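Local coordinates for protein D-glyceraldehyde dehydrogenase (NADP(+)) (Thermoplasma acidophilum, PDB 5IZD) that catalyses the NADP-dependent oxidation of D-glyceraldehyde to glycerate in the non-phosphorylated Entner-Doudoroff pathway, working as a homotetramer, at residues A[426-434]-A[445-453]; A[284-294]-A[382-393]. All coordinates share one frame; numbering follows the deposited sequence.

Contact 1. Residues A[426-434]-A[445-453]; sequences ERIRFGELY and GYHTGFRMT
Phe450 lies against the backbone of Arg429 and Phe430, where an inverse gamma turn centred on Arg429 leads from helix 418-427 into strand 432-435, in the aldehyde dehydrogenase fold the outermost strand within this chain of a seven-stranded sheet that runs on into the second subunit. From Phe450 CB outward, CB and CG lie by Arg429 O, CD1 comes within 3.4 Å of that same oxygen, and CE1 is equally close to Phe430 O, which sits at the ring's edge. On the other flank Phe450 CD2 nears Arg429 NH2, and Phe450 CE2 stands over the centre of the Arg429 guanidinium, 3.7 Å from Arg429 CZ, with the two planes 49° apart. Arg429 NH2 is bonded to Pro138 O of the second subunit.

Arg451 supplies the polar counterpart. Its NH1 and NH2 approach Arg429 O end-on, both at 3.0 Å, so that one carbonyl oxygen takes two rather bent bonds. A bend at chi3 (-58°) turns the guanidinium back toward this oxygen, and NH2, also bonded to Tyr407 O, passes over one face of the Phe430 ring. Any cation-pi attraction there is weak at most. The nearest CA atoms across the contact, those of Gly431 and Gly449, are 3.8 Å apart; a CB on Gly431 would run into Thr448 O and Gly449 CA. Gly431 CA offers its hydrogen to Thr448 O.

Beyond the glycines, the extended Glu432 chain reaches His447, whose NE2 has a weak bond to Glu247, the predicted proton acceptor. Tyr434 OH donates to Glu432 OE2, while His447 ND1 donates to Glu432 OE1 at 2.5 Å, the oxygen lying in the imidazole plane but met from above the carboxylate plane.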
loop_
_atom_site.group_PDB
_atom_site.type_symbol
_atom_site.label_atom_id
_atom_site.label_comp_id
_atom_site.label_asym_id
_atom_site.label_seq_id
_atom_site.Cartn_x
_atom_site.Cartn_y
_atom_site.Cartn_z
ATOM N N GLU A 426 -2.782 9.695 20.176
ATOM C CA GLU A 426 -4.181 9.800 19.706
ATOM C C GLU A 426 -4.936 10.989 20.291
ATOM O O GLU A 426 -5.754 11.594 19.575
ATOM C CB GLU A 426 -4.975 8.478 19.959
ATOM C CG GLU A 426 -4.691 7.477 18.839
ATOM C CD GLU A 426 -5.650 6.270 18.731
ATOM O OE1 GLU A 426 -5.544 5.271 19.501
ATOM O OE2 GLU A 426 -6.488 6.288 17.789
ATOM N N ARG A 427 -4.699 11.317 21.564
ATOM C CA ARG A 427 -5.521 12.316 22.229
ATOM C C ARG A 427 -5.098 13.786 21.849
ATOM O O ARG A 427 -5.918 14.711 21.976
ATOM C CB ARG A 427 -5.546 12.068 23.742
ATOM C CG ARG A 427 -6.306 10.792 24.187
ATOM C CD ARG A 427 -7.791 11.097 24.361
ATOM N NE ARG A 427 -8.701 9.954 24.346
ATOM C CZ ARG A 427 -9.913 9.948 24.900
ATOM N NH1 ARG A 427 -10.364 11.001 25.556
ATOM N NH2 ARG A 427 -10.680 8.874 24.807
ATOM N N ILE A 428 -3.855 13.972 21.369
ATOM C CA ILE A 428 -3.366 15.297 20.887
ATOM C C ILE A 428 -3.721 15.379 19.431
ATOM O O ILE A 428 -3.091 14.729 18.569
ATOM C CB ILE A 428 -1.829 15.521 21.077
ATOM C CG1 ILE A 428 -1.432 15.480 22.556
ATOM C CG2 ILE A 428 -1.365 16.828 20.432
ATOM C CD1 ILE A 428 -1.821 16.720 23.313
ATOM N N ARG A 429 -4.747 16.182 19.161
ATOM C CA ARG A 429 -5.369 16.174 17.861
ATOM C C ARG A 429 -4.677 17.189 17.008
ATOM O O ARG A 429 -5.293 18.207 16.623
ATOM C CB ARG A 429 -6.851 16.454 17.990
ATOM C CG ARG A 429 -7.612 15.360 18.718
ATOM C CD ARG A 429 -7.954 14.207 17.801
ATOM N NE ARG A 429 -8.971 14.568 16.842
ATOM C CZ ARG A 429 -9.362 13.789 15.828
ATOM N NH1 ARG A 429 -8.823 12.597 15.640
ATOM N NH2 ARG A 429 -10.296 14.206 14.985
ATOM N N PHE A 430 -3.388 16.925 16.754
ATOM C CA PHE A 430 -2.526 17.801 15.937
ATOM C C PHE A 430 -1.897 16.919 14.880
ATOM O O PHE A 430 -1.741 15.713 15.101
ATOM C CB PHE A 430 -1.458 18.492 16.787
ATOM C CG PHE A 430 -1.984 19.701 17.471
ATOM C CD1 PHE A 430 -2.852 19.575 18.552
ATOM C CD2 PHE A 430 -1.693 20.968 16.986
ATOM C CE1 PHE A 430 -3.424 20.686 19.152
ATOM C CE2 PHE A 430 -2.257 22.091 17.575
ATOM C CZ PHE A 430 -3.121 21.949 18.669
ATOM N N GLY A 431 -1.575 17.517 13.744
ATOM C CA GLY A 431 -0.973 16.771 12.620
ATOM C C GLY A 431 0.424 16.274 12.908
ATOM O O GLY A 431 0.796 15.194 12.419
ATOM N N GLU A 432 1.179 17.012 13.721
ATOM C CA GLU A 432 2.518 16.584 14.138
ATOM C C GLU A 432 2.713 16.708 15.642
ATOM O O GLU A 432 2.415 17.760 16.233
ATOM C CB GLU A 432 3.627 17.367 13.412
ATOM C CG GLU A 432 3.487 17.338 11.913
ATOM C CD GLU A 432 4.527 18.138 11.166
ATOM O OE1 GLU A 432 4.707 17.779 9.981
ATOM O OE2 GLU A 432 5.097 19.166 11.674
ATOM N N LEU A 433 3.155 15.599 16.275
ATOM C CA LEU A 433 3.535 15.615 17.673
ATOM C C LEU A 433 5.026 15.256 17.756
ATOM O O LEU A 433 5.414 14.170 17.367
ATOM C CB LEU A 433 2.635 14.686 18.506
ATOM C CG LEU A 433 2.994 14.514 19.981
ATOM C CD1 LEU A 433 2.834 15.777 20.807
ATOM C CD2 LEU A 433 2.177 13.377 20.565
ATOM N N TYR A 434 5.845 16.162 18.262
ATOM C CA TYR A 434 7.258 15.950 18.482
ATOM C C TYR A 434 7.470 15.593 19.965
ATOM O O TYR A 434 7.188 16.369 20.898
ATOM C CB TYR A 434 8.076 17.215 18.069
ATOM C CG TYR A 434 8.015 17.523 16.583
ATOM C CD1 TYR A 434 8.886 16.910 15.674
ATOM C CD2 TYR A 434 7.091 18.450 16.077
ATOM C CE1 TYR A 434 8.818 17.172 14.309
ATOM C CE2 TYR A 434 7.019 18.730 14.716
ATOM C CZ TYR A 434 7.868 18.060 13.836
ATOM O OH TYR A 434 7.793 18.342 12.482
ATOM N N GLY A 445 7.844 12.307 6.361
ATOM C CA GLY A 445 6.607 12.649 7.076
ATOM C C GLY A 445 5.492 13.262 6.247
ATOM O O GLY A 445 5.742 13.802 5.214
ATOM N N TYR A 446 4.253 13.177 6.682
ATOM C CA TYR A 446 3.159 13.765 5.946
ATOM C C TYR A 446 2.770 15.008 6.716
ATOM O O TYR A 446 2.078 14.933 7.680
ATOM C CB TYR A 446 1.992 12.806 5.798
ATOM C CG TYR A 446 0.784 13.314 5.066
ATOM C CD1 TYR A 446 0.803 13.499 3.708
ATOM C CD2 TYR A 446 -0.388 13.560 5.720
ATOM C CE1 TYR A 446 -0.293 13.931 3.047
ATOM C CE2 TYR A 446 -1.492 13.989 5.053
ATOM C CZ TYR A 446 -1.426 14.173 3.715
ATOM O OH TYR A 446 -2.493 14.607 3.049
ATOM N N HIS A 447 3.250 16.151 6.264
ATOM C CA HIS A 447 3.070 17.431 6.920
ATOM C C HIS A 447 1.648 17.917 6.680
ATOM O O HIS A 447 1.291 18.232 5.554
ATOM C CB HIS A 447 4.050 18.443 6.298
ATOM C CG HIS A 447 4.237 19.710 7.063
ATOM N ND1 HIS A 447 4.688 19.718 8.365
ATOM C CD2 HIS A 447 4.217 21.015 6.665
ATOM C CE1 HIS A 447 4.882 20.972 8.756
ATOM N NE2 HIS A 447 4.579 21.776 7.751
ATOM N N THR A 448 0.862 18.026 7.741
ATOM C CA THR A 448 -0.558 18.251 7.624
ATOM C C THR A 448 -1.080 18.635 9.006
ATOM O O THR A 448 -0.344 18.656 10.000
ATOM C CB THR A 448 -1.238 16.924 7.094
ATOM O OG1 THR A 448 -2.574 17.172 6.652
ATOM C CG2 THR A 448 -1.254 15.856 8.175
ATOM N N GLY A 449 -2.367 18.901 9.095
ATOM C CA GLY A 449 -2.971 19.138 10.385
ATOM C C GLY A 449 -4.457 19.115 10.392
ATOM O O GLY A 449 -5.080 18.824 9.378
ATOM N N PHE A 450 -5.001 19.423 11.555
ATOM C CA PHE A 450 -6.443 19.408 11.813
ATOM C C PHE A 450 -6.974 20.835 11.823
ATOM O O PHE A 450 -6.196 21.808 11.928
ATOM C CB PHE A 450 -6.760 18.760 13.202
ATOM C CG PHE A 450 -6.400 17.311 13.299
ATOM C CD1 PHE A 450 -5.088 16.928 13.445
ATOM C CD2 PHE A 450 -7.388 16.316 13.186
ATOM C CE1 PHE A 450 -4.745 15.577 13.484
ATOM C CE2 PHE A 450 -7.063 14.955 13.226
ATOM C CZ PHE A 450 -5.740 14.592 13.409
ATOM N N ARG A 451 -8.303 20.951 11.774
ATOM C CA ARG A 451 -9.002 22.198 12.002
ATOM C C ARG A 451 -8.544 23.256 10.952
ATOM O O ARG A 451 -8.577 22.974 9.780
ATOM C CB ARG A 451 -8.889 22.615 13.458
ATOM C CG ARG A 451 -9.714 21.669 14.366
ATOM C CD ARG A 451 -9.624 21.979 15.827
ATOM N NE ARG A 451 -8.250 21.957 16.382
ATOM C CZ ARG A 451 -7.520 20.853 16.674
ATOM N NH1 ARG A 451 -7.967 19.601 16.433
ATOM N NH2 ARG A 451 -6.308 20.996 17.195
ATOM N N MET A 452 -8.034 24.411 11.354
ATOM C CA MET A 452 -7.772 25.458 10.358
ATOM C C MET A 452 -6.442 25.326 9.645
ATOM O O MET A 452 -6.066 26.258 8.921
ATOM C CB MET A 452 -7.913 26.874 10.973
ATOM C CG MET A 452 -9.313 27.297 11.419
ATOM S SD MET A 452 -10.581 27.058 10.172
ATOM C CE MET A 452 -10.011 28.305 8.990
ATOM N N THR A 453 -5.772 24.190 9.737
ATOM C CA THR A 453 -4.474 23.987 9.165
ATOM C C THR A 453 -4.521 24.024 7.625
ATOM O O THR A 453 -3.585 24.467 6.992
ATOM C CB THR A 453 -3.833 22.638 9.581
ATOM O OG1 THR A 453 -3.752 22.506 11.027
ATOM C CG2 THR A 453 -2.406 22.502 8.947
#

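Contact 2. Residues A[284-294]-A[382-393]; sequences AERLYVHEDIY and IFAPVIGARKIS
Leu287 and Ala389 meet at the middle of this pair of strands, their CB atoms 3.9 Å apart, and Ile387 CD1 closes in on Leu287 CB and Ala284 CB from the N-terminal side. Tyr294 extends this apolar patch: its CE2 touches Ala389 CB, and Lys391 CG lies over one face of its ring, 4.1 Å from the centroid, in a CH-pi contact. Across the sheet, Ile392 CG2 rests on CB and CD1 of Tyr288, the two side chains crossing at about a right angle.

Strands 284-290 and 386-392 are parallel neighbours in the interior of a seven-stranded mixed sheet, joined through a long excursion of the chain, and their axes diverge by 33°. Five backbone bonds stitch them together from Leu287 N to Gly388 O through Glu291 N to Ile392 O. The same Ile392 O that takes Glu291 N also lies over one face of the His290 ring, whose ND1 accepts from Asp292 N and whose NE2 is 2.7 Å from a water.

At the other end Glu285 bends sharply at chi2 (-100°), bringing its carboxylate back to the loop before strand 386-392. Ile382 N donates to Glu285 OE1 at 2.9 Å and Phe383 N to Glu285 OE2 at 3.0 Å, each on the syn side, so two successive amides grip the group. Lys251 forms a salt bridge with Glu285 OE1. A glutamine in place of Glu285 would probably leave Lys251 without its opposite charge and one of the two amides facing an NH2 group it cannot donate to. Ile382 and Phe383 probably belong to the NADP(+) site, as in relatives, and Ala384 N, next along, donates to a water 2.8 Å from Glu285 OE2.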
loop_
_atom_site.group_PDB
_atom_site.type_symbol
_atom_site.label_atom_id
_atom_site.label_comp_id
_atom_site.label_asym_id
_atom_site.label_seq_id
_atom_site.Cartn_x
_atom_site.Cartn_y
_atom_site.Cartn_z
ATOM N N ALA A 284 6.810 26.896 18.464
ATOM C CA ALA A 284 6.225 26.886 19.795
ATOM C C ALA A 284 5.493 28.209 19.911
ATOM O O ALA A 284 6.127 29.319 19.804
ATOM C CB ALA A 284 7.317 26.817 20.858
ATOM N N GLU A 285 4.171 28.090 20.090
ATOM C CA GLU A 285 3.304 29.254 20.201
ATOM C C GLU A 285 2.597 29.330 21.552
ATOM O O GLU A 285 2.033 30.362 21.853
ATOM C CB GLU A 285 2.278 29.259 19.050
ATOM C CG GLU A 285 2.820 29.659 17.662
ATOM C CD GLU A 285 2.546 31.114 17.247
ATOM O OE1 GLU A 285 1.673 31.779 17.897
ATOM O OE2 GLU A 285 3.208 31.601 16.252
ATOM N N ARG A 286 2.601 28.275 22.360
ATOM C CA ARG A 286 1.973 28.306 23.701
ATOM C C ARG A 286 2.763 27.373 24.578
ATOM O O ARG A 286 2.966 26.247 24.182
ATOM C CB ARG A 286 0.578 27.701 23.686
ATOM C CG ARG A 286 -0.339 28.225 22.650
ATOM C CD ARG A 286 -1.636 27.521 22.746
ATOM N NE ARG A 286 -1.838 26.466 21.750
ATOM C CZ ARG A 286 -2.731 25.506 21.839
ATOM N NH1 ARG A 286 -3.449 25.354 22.961
ATOM N NH2 ARG A 286 -2.852 24.673 20.838
ATOM N N LEU A 287 3.147 27.801 25.768
ATOM C CA LEU A 287 3.997 27.006 26.642
ATOM C C LEU A 287 3.183 26.542 27.862
ATOM O O LEU A 287 2.598 27.341 28.556
ATOM C CB LEU A 287 5.227 27.834 27.017
ATOM C CG LEU A 287 6.266 27.248 27.953
ATOM C CD1 LEU A 287 6.731 25.895 27.471
ATOM C CD2 LEU A 287 7.453 28.176 28.073
ATOM N N TYR A 288 3.114 25.218 28.043
ATOM C CA TYR A 288 2.423 24.553 29.150
ATOM C C TYR A 288 3.457 23.744 29.921
ATOM O O TYR A 288 3.978 22.750 29.383
ATOM C CB TYR A 288 1.334 23.591 28.635
ATOM C CG TYR A 288 0.254 24.302 27.875
ATOM C CD1 TYR A 288 -0.711 25.019 28.521
ATOM C CD2 TYR A 288 0.226 24.277 26.518
ATOM C CE1 TYR A 288 -1.720 25.650 27.837
ATOM C CE2 TYR A 288 -0.767 24.895 25.822
ATOM C CZ TYR A 288 -1.739 25.582 26.476
ATOM O OH TYR A 288 -2.657 26.294 25.729
ATOM N N VAL A 289 3.732 24.149 31.172
ATOM C CA VAL A 289 4.716 23.474 31.986
ATOM C C VAL A 289 4.084 22.979 33.297
ATOM O O VAL A 289 3.275 23.649 33.958
ATOM C CB VAL A 289 5.925 24.368 32.266
ATOM C CG1 VAL A 289 7.029 23.608 32.959
ATOM C CG2 VAL A 289 6.468 24.976 30.962
ATOM N N HIS A 290 4.465 21.796 33.691
ATOM C CA HIS A 290 3.888 21.251 34.900
ATOM C C HIS A 290 4.227 22.135 36.096
ATOM O O HIS A 290 5.364 22.608 36.230
ATOM C CB HIS A 290 4.337 19.801 35.065
ATOM C CG HIS A 290 3.598 19.059 36.120
ATOM N ND1 HIS A 290 3.729 19.365 37.452
ATOM C CD2 HIS A 290 2.746 18.012 36.055
ATOM C CE1 HIS A 290 2.983 18.533 38.176
ATOM N NE2 HIS A 290 2.376 17.702 37.353
ATOM N N GLU A 291 3.207 22.406 36.918
ATOM C CA GLU A 291 3.347 23.224 38.154
ATOM C C GLU A 291 4.553 22.935 39.068
ATOM O O GLU A 291 5.106 23.849 39.662
ATOM C CB GLU A 291 2.053 23.197 39.004
ATOM C CG GLU A 291 1.640 21.827 39.580
ATOM C CD GLU A 291 0.336 21.866 40.395
ATOM O OE1 GLU A 291 0.077 20.906 41.163
ATOM O OE2 GLU A 291 -0.449 22.838 40.280
ATOM N N ASP A 292 4.897 21.663 39.247
ATOM C CA ASP A 292 6.100 21.232 40.006
ATOM C C ASP A 292 7.434 21.861 39.509
ATOM O O ASP A 292 8.343 22.085 40.302
ATOM C CB ASP A 292 6.242 19.700 39.966
ATOM C CG ASP A 292 5.087 18.928 40.707
ATOM O OD1 ASP A 292 4.191 19.564 41.311
ATOM O OD2 ASP A 292 5.082 17.677 40.663
ATOM N N ILE A 293 7.556 22.124 38.211
ATOM C CA ILE A 293 8.813 22.589 37.624
ATOM C C ILE A 293 8.718 23.954 36.875
ATOM O O ILE A 293 9.715 24.397 36.343
ATOM C CB ILE A 293 9.459 21.549 36.648
ATOM C CG1 ILE A 293 8.461 21.110 35.589
ATOM C CG2 ILE A 293 10.000 20.340 37.385
ATOM C CD1 ILE A 293 9.064 20.569 34.313
ATOM N N TYR A 294 7.535 24.567 36.828
ATOM C CA TYR A 294 7.268 25.796 36.119
ATOM C C TYR A 294 8.263 26.898 36.526
ATOM O O TYR A 294 8.813 27.561 35.653
ATOM C CB TYR A 294 5.814 26.245 36.350
ATOM C CG TYR A 294 5.422 27.555 35.695
ATOM C CD1 TYR A 294 5.700 28.776 36.325
ATOM C CD2 TYR A 294 4.809 27.594 34.457
ATOM C CE1 TYR A 294 5.374 29.989 35.735
ATOM C CE2 TYR A 294 4.490 28.816 33.835
ATOM C CZ TYR A 294 4.756 29.996 34.486
ATOM O OH TYR A 294 4.482 31.226 33.929
ATOM N N ILE A 382 0.908 34.055 16.311
ATOM C CA ILE A 382 1.800 35.216 16.527
ATOM C C ILE A 382 2.853 35.381 15.399
ATOM O O ILE A 382 3.070 36.482 14.919
ATOM C CB ILE A 382 2.506 35.076 17.921
ATOM C CG1 ILE A 382 1.477 35.264 19.035
ATOM C CG2 ILE A 382 3.621 36.122 18.093
ATOM C CD1 ILE A 382 1.910 34.795 20.412
ATOM N N PHE A 383 3.554 34.305 15.083
ATOM C CA PHE A 383 4.553 34.201 14.015
ATOM C C PHE A 383 5.738 35.179 14.274
ATOM O O PHE A 383 6.126 35.933 13.385
ATOM C CB PHE A 383 3.866 34.430 12.624
ATOM C CG PHE A 383 4.269 33.465 11.553
ATOM C CD1 PHE A 383 3.930 32.129 11.626
ATOM C CD2 PHE A 383 4.949 33.914 10.402
ATOM C CE1 PHE A 383 4.251 31.234 10.595
ATOM C CE2 PHE A 383 5.289 33.031 9.381
ATOM C CZ PHE A 383 4.929 31.687 9.468
ATOM N N ALA A 384 6.275 35.169 15.514
ATOM C CA ALA A 384 7.253 36.191 15.958
ATOM C C ALA A 384 7.836 35.662 17.276
ATOM O O ALA A 384 7.340 34.659 17.782
ATOM C CB ALA A 384 6.588 37.542 16.122
ATOM N N PRO A 385 8.899 36.285 17.817
ATOM C CA PRO A 385 9.607 35.621 18.926
ATOM C C PRO A 385 8.983 35.859 20.335
ATOM O O PRO A 385 9.663 36.256 21.268
ATOM C CB PRO A 385 11.024 36.198 18.793
ATOM C CG PRO A 385 10.767 37.576 18.307
ATOM C CD PRO A 385 9.653 37.451 17.313
ATOM N N VAL A 386 7.696 35.556 20.460
ATOM C CA VAL A 386 6.880 35.924 21.591
ATOM C C VAL A 386 6.123 34.658 22.041
ATOM O O VAL A 386 5.540 33.972 21.201
ATOM C CB VAL A 386 5.796 36.965 21.196
ATOM C CG1 VAL A 386 4.948 37.341 22.399
ATOM C CG2 VAL A 386 6.388 38.211 20.545
ATOM N N ILE A 387 6.104 34.364 23.338
ATOM C CA ILE A 387 5.350 33.225 23.824
ATOM C C ILE A 387 4.842 33.504 25.237
ATOM O O ILE A 387 5.513 34.131 26.028
ATOM C CB ILE A 387 6.188 31.920 23.721
ATOM C CG1 ILE A 387 5.327 30.662 23.995
ATOM C CG2 ILE A 387 7.376 31.943 24.685
ATOM C CD1 ILE A 387 5.932 29.364 23.488
ATOM N N GLY A 388 3.623 33.038 25.531
ATOM C CA GLY A 388 3.078 32.995 26.891
ATOM C C GLY A 388 3.180 31.603 27.433
ATOM O O GLY A 388 3.173 30.630 26.637
ATOM N N ALA A 389 3.214 31.511 28.775
ATOM C CA ALA A 389 3.359 30.279 29.494
ATOM C C ALA A 389 2.274 30.162 30.565
ATOM O O ALA A 389 1.834 31.151 31.147
ATOM C CB ALA A 389 4.723 30.167 30.133
ATOM N N ARG A 390 1.851 28.926 30.807
ATOM C CA ARG A 390 0.824 28.634 31.796
ATOM C C ARG A 390 1.106 27.299 32.475
ATOM O O ARG A 390 1.696 26.398 31.880
ATOM C CB ARG A 390 -0.559 28.609 31.142
ATOM C CG ARG A 390 -1.706 28.428 32.122
ATOM C CD ARG A 390 -2.929 27.838 31.440
ATOM N NE ARG A 390 -4.072 27.749 32.343
ATOM C CZ ARG A 390 -4.418 26.650 33.004
ATOM N NH1 ARG A 390 -3.710 25.538 32.864
ATOM N NH2 ARG A 390 -5.475 26.660 33.806
ATOM N N LYS A 391 0.681 27.182 33.728
ATOM C CA LYS A 391 0.885 25.949 34.519
ATOM C C LYS A 391 -0.091 24.893 34.084
ATOM O O LYS A 391 -1.186 25.221 33.630
ATOM C CB LYS A 391 0.666 26.167 36.009
ATOM C CG LYS A 391 1.775 26.945 36.685
ATOM C CD LYS A 391 1.440 27.382 38.110
ATOM C CE LYS A 391 2.451 28.418 38.541
ATOM N NZ LYS A 391 2.217 28.690 39.980
ATOM N N ILE A 392 0.320 23.636 34.208
ATOM C CA ILE A 392 -0.602 22.531 34.178
ATOM C C ILE A 392 -0.334 21.546 35.365
ATOM O O ILE A 392 0.741 21.578 35.998
ATOM C CB ILE A 392 -0.551 21.763 32.846
ATOM C CG1 ILE A 392 0.871 21.225 32.609
ATOM C CG2 ILE A 392 -1.093 22.613 31.689
ATOM C CD1 ILE A 392 1.027 20.309 31.423
ATOM N N SER A 393 -1.329 20.679 35.644
ATOM C CA SER A 393 -1.278 19.711 36.769
ATOM C C SER A 393 -1.964 18.323 36.542
ATOM O O SER A 393 -1.889 17.460 37.410
ATOM C CB SER A 393 -1.884 20.350 38.018
ATOM O OG SER A 393 -3.251 20.636 37.814
HETATM O O HOH W 1 5.873 32.245 16.566
HETATM O O HOH W 2 0.869 15.743 38.364
#

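The two contacts come in series along the chain: both segments of contact 2 precede those of contact 1, and the centres lie 19 Å apart. Both reach the same seven-stranded sheet: contact 2 joins two inner strands, while contact 1 sits at strand 432-435, with strands 252-256 and 410-414 in between. They nevertheless touch, Phe430 CZ lying 3.5 Å from Arg286 NH2. No other chain touches contact 2. The sheet runs between the interface with the second subunit, at contact 1, and the strand pair whose preceding loop carries Phe383, near Asn149 and the bound NADP; His447, in the loop of contact 1, lies near Glu247.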